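Local coordinates for protein putative superoxide reductase (Thermotoga maritima, PDB 3QZB) that probably reduces superoxide to hydrogen peroxide at a protein-bound iron ion, using electrons delivered by rubredoxin, at residues K26-P31 against I55-T60; V49-E54 against H63-I68. One frame throughout, in Å; residues are numbered along the deposited sequence.

Contact 1. Residues K26-P31 against I55-T60. With FE (Fe (III) ion), chain B.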
loop_
_atom_site.group_PDB
_atom_site.type_symbol
_atom_site.label_atom_id
_atom_site.label_comp_id
_atom_site.label_asym_id
_atom_site.label_seq_id
_atom_site.Cartn_x
_atom_site.Cartn_y
_atom_site.Cartn_z
ATOM N N LYS A 26 8.341 -13.015 -24.717
ATOM C CA LYS A 26 8.467 -11.923 -25.673
ATOM C C LYS A 26 8.430 -10.560 -25.009
ATOM O O LYS A 26 8.827 -9.595 -25.627
ATOM C CB LYS A 26 7.319 -12.005 -26.680
ATOM C CG LYS A 26 7.413 -13.282 -27.538
ATOM C CD LYS A 26 6.302 -13.484 -28.563
ATOM C CE LYS A 26 6.532 -14.816 -29.356
ATOM N NZ LYS A 26 5.451 -15.156 -30.348
ATOM N N GLU A 27 7.937 -10.457 -23.780
ATOM C CA GLU A 27 7.575 -9.187 -23.157
ATOM C C GLU A 27 8.040 -9.175 -21.701
ATOM O O GLU A 27 7.505 -9.929 -20.861
ATOM C CB GLU A 27 6.072 -8.960 -23.272
ATOM C CG GLU A 27 5.560 -7.724 -22.517
ATOM C CD GLU A 27 6.284 -6.426 -22.860
ATOM O OE1 GLU A 27 6.100 -5.961 -24.030
ATOM O OE2 GLU A 27 6.999 -5.925 -21.992
ATOM N N LYS A 28 9.027 -8.327 -21.376
ATOM C CA LYS A 28 9.599 -8.232 -20.057
ATOM C C LYS A 28 8.573 -7.877 -18.976
ATOM O O LYS A 28 8.808 -8.201 -17.813
ATOM C CB LYS A 28 10.716 -7.205 -20.047
ATOM C CG LYS A 28 10.302 -5.776 -20.302
ATOM C CD LYS A 28 11.410 -4.749 -20.248
ATOM C CE LYS A 28 12.479 -4.889 -21.225
ATOM N NZ LYS A 28 11.907 -4.632 -22.563
ATOM N N HIS A 29 7.497 -7.172 -19.305
ATOM C CA HIS A 29 6.595 -6.692 -18.295
ATOM C C HIS A 29 5.627 -7.730 -17.740
ATOM O O HIS A 29 4.962 -7.443 -16.739
ATOM C CB HIS A 29 5.787 -5.517 -18.829
ATOM C CG HIS A 29 6.557 -4.263 -18.998
ATOM N ND1 HIS A 29 7.072 -3.838 -20.208
ATOM C CD2 HIS A 29 6.953 -3.370 -18.075
ATOM C CE1 HIS A 29 7.709 -2.690 -19.982
ATOM N NE2 HIS A 29 7.681 -2.404 -18.692
ATOM N N VAL A 30 5.536 -8.902 -18.329
ATOM C CA VAL A 30 4.505 -9.855 -17.908
ATOM C C VAL A 30 4.845 -10.384 -16.502
ATOM O O VAL A 30 5.952 -10.906 -16.265
ATOM C CB VAL A 30 4.399 -11.020 -18.889
ATOM C CG1 VAL A 30 3.409 -12.049 -18.337
ATOM C CG2 VAL A 30 4.024 -10.506 -20.306
ATOM N N PRO A 31 3.883 -10.330 -15.555
ATOM C CA PRO A 31 4.146 -10.940 -14.227
ATOM C C PRO A 31 3.944 -12.445 -14.353
ATOM O O PRO A 31 2.882 -12.882 -14.795
ATOM C CB PRO A 31 3.128 -10.251 -13.330
ATOM C CG PRO A 31 1.973 -9.944 -14.220
ATOM C CD PRO A 31 2.597 -9.616 -15.591
ATOM N N ILE A 55 13.016 -12.053 -19.637
ATOM C CA ILE A 55 13.589 -10.860 -20.243
ATOM C C ILE A 55 13.699 -9.820 -19.150
ATOM O O ILE A 55 12.692 -9.409 -18.586
ATOM C CB ILE A 55 12.740 -10.280 -21.399
ATOM C CG1 ILE A 55 12.523 -11.344 -22.478
ATOM C CG2 ILE A 55 13.450 -9.037 -21.974
ATOM C CD1 ILE A 55 11.563 -10.982 -23.535
ATOM N N PRO A 56 14.896 -9.344 -18.849
ATOM C CA PRO A 56 15.071 -8.462 -17.721
ATOM C C PRO A 56 14.354 -7.109 -17.885
ATOM O O PRO A 56 14.216 -6.579 -18.993
ATOM C CB PRO A 56 16.573 -8.238 -17.662
ATOM C CG PRO A 56 17.208 -9.027 -18.689
ATOM C CD PRO A 56 16.197 -9.762 -19.466
ATOM N N HIS A 57 13.901 -6.581 -16.745
ATOM C CA HIS A 57 13.330 -5.247 -16.714
ATOM C C HIS A 57 14.272 -4.344 -15.933
ATOM O O HIS A 57 14.794 -4.731 -14.893
ATOM C CB HIS A 57 11.916 -5.250 -16.088
ATOM C CG HIS A 57 11.196 -3.928 -16.211
ATOM N ND1 HIS A 57 11.501 -2.851 -15.398
ATOM C CD2 HIS A 57 10.219 -3.495 -17.056
ATOM C CE1 HIS A 57 10.754 -1.812 -15.746
ATOM N NE2 HIS A 57 9.976 -2.161 -16.747
ATOM N N PRO A 58 14.458 -3.082 -16.394
ATOM C CA PRO A 58 15.268 -2.138 -15.621
ATOM C C PRO A 58 14.814 -1.904 -14.204
ATOM O O PRO A 58 13.603 -2.084 -13.877
ATOM C CB PRO A 58 15.149 -0.842 -16.449
ATOM C CG PRO A 58 14.890 -1.300 -17.839
ATOM C CD PRO A 58 13.998 -2.512 -17.670
ATOM N N ASN A 59 15.728 -1.455 -13.362
ATOM C CA ASN A 59 15.346 -0.984 -12.036
ATOM C C ASN A 59 16.211 0.220 -11.746
ATOM O O ASN A 59 17.204 0.173 -11.037
ATOM C CB ASN A 59 15.582 -2.048 -11.013
ATOM C CG ASN A 59 14.949 -1.719 -9.682
ATOM O OD1 ASN A 59 14.372 -0.628 -9.490
ATOM N ND2 ASN A 59 15.038 -2.674 -8.739
ATOM N N THR A 60 15.836 1.344 -12.352
ATOM C CA THR A 60 16.514 2.618 -12.164
ATOM C C THR A 60 15.582 3.581 -11.464
ATOM O O THR A 60 14.365 3.347 -11.367
ATOM C CB THR A 60 16.987 3.215 -13.512
ATOM O OG1 THR A 60 15.804 3.593 -14.235
ATOM C CG2 THR A 60 17.843 2.208 -14.314
HETATM FE FE FE B . 8.679 -0.701 -17.818
#
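I55 lies against K28 and the K26–E27 peptide: its CD1 stands 3.5 Å from C of K26, and CG2 packs beside CB of K28 at 3.8 Å. At P56 the backbone O takes over, approached by CE of K28 at 3.3 Å because the lysine chain bends at chi3 (62°). H57 follows, crossed at about a right angle by K28, whose CD lies 3.6 Å from H57 CD2 and whose CG lies over the H29 ring, toward its rim. An alanine in place of K28 would probably open a gap beside H57 and P56 and remove the packing on the H29 rim.

H57 meets H29 through iron: NE2 of each histidine binds it at 2.2 Å, and the ring planes stand 70° apart. The far nitrogens are held, H57 ND1 by O of P58 (2.7 Å) and H29 ND1 by OE2 of E27 (2.7 Å). OE2 also accepts the H29 backbone N; the ND1 bond restrains the ring, the backbone bond the carboxylate. P58 CD lies over the H57 ring, toward its rim. The contact joins the loop before strand 31-34 to that between strands 44-51 and 65-74, with I65 of the latter strand against both histidines.

Contact 2. Residues V49-E54 against H63-I68; sequences VTVGKE and HHIRWI. With FE (Fe (III) ion), chain B.
In the core of the immunoglobulin-like beta-sandwich, V49 and V51 of strand 44-51 pack against I68 and I65 of strand 65-74. V51 and I65 reach toward each other tip to tip, CG1 of V51 lying 3.7 Å from CG1 of I65. CG2 of V51 passes I68 in the opposite sense, 4.1 Å from its CD1. V49 meets I68 at a slant, its CG1 3.7 Å from I68 CG2, and I68 CD1 lies 3.6 Å from the backbone O of V49. The V49 chi1 of -173° sets CG1 anti to the backbone N, and this is the methyl that reaches I68.

The two strands belong to different sheets: 44-51 pairs with 31-34 and 103-115, and 65-74 with 81-87 and 119-127. Their axes approach to 8.6 Å and run at 160°, nearly antiparallel. I65 and I68 both face V49–V51 although three residues apart, consistent with the helical backbone of R66 (psi -41°), which breaks the regular alternation.

H63, just before strand 65-74, binds the iron through NE2 at 2.2 Å. R66 NE donates to H64 NE2 at 3.0 Å, near that ring's plane, and the guanidinium continues to a salt bridge with E93 of a second subunit.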
loop_
_atom_site.group_PDB
_atom_site.type_symbol
_atom_site.label_atom_id
_atom_site.label_comp_id
_atom_site.label_asym_id
_atom_site.label_seq_id
_atom_site.Cartn_x
_atom_site.Cartn_y
_atom_site.Cartn_z
ATOM N N VAL A 49 5.706 -14.578 -7.703
ATOM C CA VAL A 49 5.386 -13.769 -8.894
ATOM C C VAL A 49 6.619 -12.901 -9.198
ATOM O O VAL A 49 7.189 -12.293 -8.305
ATOM C CB VAL A 49 4.159 -12.887 -8.711
ATOM C CG1 VAL A 49 3.805 -12.222 -10.024
ATOM C CG2 VAL A 49 2.970 -13.675 -8.158
ATOM N N THR A 50 7.028 -12.924 -10.469
ATOM C CA THR A 50 8.242 -12.234 -10.921
ATOM C C THR A 50 7.969 -11.467 -12.196
ATOM O O THR A 50 7.415 -11.996 -13.139
ATOM C CB THR A 50 9.347 -13.268 -11.205
ATOM O OG1 THR A 50 9.504 -14.141 -10.069
ATOM C CG2 THR A 50 10.678 -12.603 -11.530
ATOM N N VAL A 51 8.358 -10.199 -12.221
ATOM C CA VAL A 51 8.387 -9.429 -13.500
ATOM C C VAL A 51 9.867 -9.427 -13.937
ATOM O O VAL A 51 10.762 -9.252 -13.155
ATOM C CB VAL A 51 7.851 -8.003 -13.296
ATOM C CG1 VAL A 51 7.984 -7.170 -14.575
ATOM C CG2 VAL A 51 6.375 -8.047 -12.845
ATOM N N GLY A 52 10.047 -9.618 -15.233
ATOM C CA GLY A 52 11.370 -9.575 -15.831
ATOM C C GLY A 52 11.966 -10.922 -15.662
ATOM O O GLY A 52 13.159 -11.013 -15.531
ATOM N N LYS A 53 11.105 -11.949 -15.647
ATOM C CA LYS A 53 11.451 -13.321 -15.364
ATOM C C LYS A 53 12.485 -13.919 -16.337
ATOM O O LYS A 53 13.517 -14.442 -15.930
ATOM C CB LYS A 53 10.176 -14.177 -15.347
ATOM C CG LYS A 53 10.376 -15.639 -15.167
ATOM C CD LYS A 53 10.922 -15.978 -13.800
ATOM C CE LYS A 53 10.914 -17.513 -13.608
ATOM N NZ LYS A 53 11.742 -17.956 -12.462
ATOM N N GLU A 54 12.172 -13.821 -17.612
ATOM C CA GLU A 54 13.022 -14.279 -18.691
ATOM C C GLU A 54 13.728 -13.132 -19.362
ATOM O O GLU A 54 14.904 -13.251 -19.670
ATOM C CB GLU A 54 12.153 -14.994 -19.679
ATOM C CG GLU A 54 11.861 -16.414 -19.269
ATOM C CD GLU A 54 12.769 -17.414 -19.934
ATOM O OE1 GLU A 54 14.004 -17.279 -19.805
ATOM O OE2 GLU A 54 12.259 -18.324 -20.606
ATOM N N HIS A 63 12.946 4.433 -14.116
ATOM C CA HIS A 63 12.153 3.375 -14.752
ATOM C C HIS A 63 12.265 2.118 -13.906
ATOM O O HIS A 63 13.324 1.503 -13.827
ATOM C CB HIS A 63 12.650 3.097 -16.161
ATOM C CG HIS A 63 11.880 2.047 -16.895
ATOM N ND1 HIS A 63 12.440 1.344 -17.929
ATOM C CD2 HIS A 63 10.630 1.533 -16.707
ATOM C CE1 HIS A 63 11.548 0.457 -18.364
ATOM N NE2 HIS A 63 10.427 0.549 -17.636
ATOM N N HIS A 64 11.134 1.656 -13.367
ATOM C CA HIS A 64 11.126 0.503 -12.483
ATOM C C HIS A 64 9.740 -0.050 -12.322
ATOM O O HIS A 64 8.740 0.658 -12.494
ATOM C CB HIS A 64 11.701 0.907 -11.097
ATOM C CG HIS A 64 11.024 2.120 -10.496
ATOM N ND1 HIS A 64 11.609 3.365 -10.529
ATOM C CD2 HIS A 64 9.833 2.291 -9.882
ATOM C CE1 HIS A 64 10.785 4.227 -9.954
ATOM N NE2 HIS A 64 9.687 3.617 -9.589
ATOM N N ILE A 65 9.681 -1.318 -11.959
ATOM C CA ILE A 65 8.405 -1.929 -11.517
ATOM C C ILE A 65 8.105 -1.528 -10.090
ATOM O O ILE A 65 8.908 -1.666 -9.193
ATOM C CB ILE A 65 8.510 -3.456 -11.628
ATOM C CG1 ILE A 65 8.900 -3.911 -13.046
ATOM C CG2 ILE A 65 7.203 -4.116 -11.128
ATOM C CD1 ILE A 65 7.969 -3.418 -14.120
ATOM N N ARG A 66 6.921 -0.965 -9.891
ATOM C CA ARG A 66 6.477 -0.461 -8.600
ATOM C C ARG A 66 5.887 -1.543 -7.679
ATOM O O ARG A 66 6.104 -1.486 -6.475
ATOM C CB ARG A 66 5.392 0.591 -8.840
ATOM C CG ARG A 66 5.868 1.896 -9.483
ATOM C CD ARG A 66 6.487 2.807 -8.476
ATOM N NE ARG A 66 6.829 4.129 -8.990
ATOM C CZ ARG A 66 5.961 5.082 -9.227
ATOM N NH1 ARG A 66 4.677 4.916 -9.001
ATOM N NH2 ARG A 66 6.377 6.268 -9.693
ATOM N N TRP A 67 5.104 -2.448 -8.240
ATOM C CA TRP A 67 4.371 -3.438 -7.433
ATOM C C TRP A 67 3.876 -4.573 -8.252
ATOM O O TRP A 67 3.716 -4.498 -9.460
ATOM C CB TRP A 67 3.270 -2.756 -6.585
ATOM C CG TRP A 67 2.250 -1.901 -7.294
ATOM C CD1 TRP A 67 2.203 -0.539 -7.248
ATOM C CD2 TRP A 67 1.143 -2.286 -8.166
ATOM N NE1 TRP A 67 1.124 -0.057 -7.914
ATOM C CE2 TRP A 67 0.447 -1.097 -8.499
ATOM C CE3 TRP A 67 0.655 -3.485 -8.672
ATOM C CZ2 TRP A 67 -0.700 -1.091 -9.289
ATOM C CZ3 TRP A 67 -0.469 -3.480 -9.452
ATOM C CH2 TRP A 67 -1.143 -2.295 -9.744
ATOM N N ILE A 68 3.545 -5.646 -7.506
ATOM C CA ILE A 68 2.739 -6.774 -7.944
ATOM C C ILE A 68 1.605 -6.891 -6.921
ATOM O O ILE A 68 1.867 -6.754 -5.712
ATOM C CB ILE A 68 3.569 -8.054 -7.941
ATOM C CG1 ILE A 68 4.564 -8.066 -9.106
ATOM C CG2 ILE A 68 2.660 -9.315 -7.961
ATOM C CD1 ILE A 68 5.711 -9.043 -8.908
HETATM FE FE FE B . 8.679 -0.701 -17.818
#

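How the contacts relate
The segments of contacts 1 and 2 alternate along the chain, 55-60 following directly on 49-54, and the two centres lie 6 Å apart. Iron joins them: H29 and H57 of contact 1 and H63 of contact 2 are ligands, with NE2 of H57 2.9 Å from NE2 of H63, and C127 and H130 complete the five-ligand site. E27, which probably can bind the iron, does not do so here; its carboxylate bonds to H29 instead. The apolar core reaches the site directly, as CD1 of I65 lies 3.5 Å from H57 NE2. Separately, CG1 of V51 touches the backbone beside H29, 3.5 Å from O of K28. The metal loops thus sit on the end of the sandwich interface.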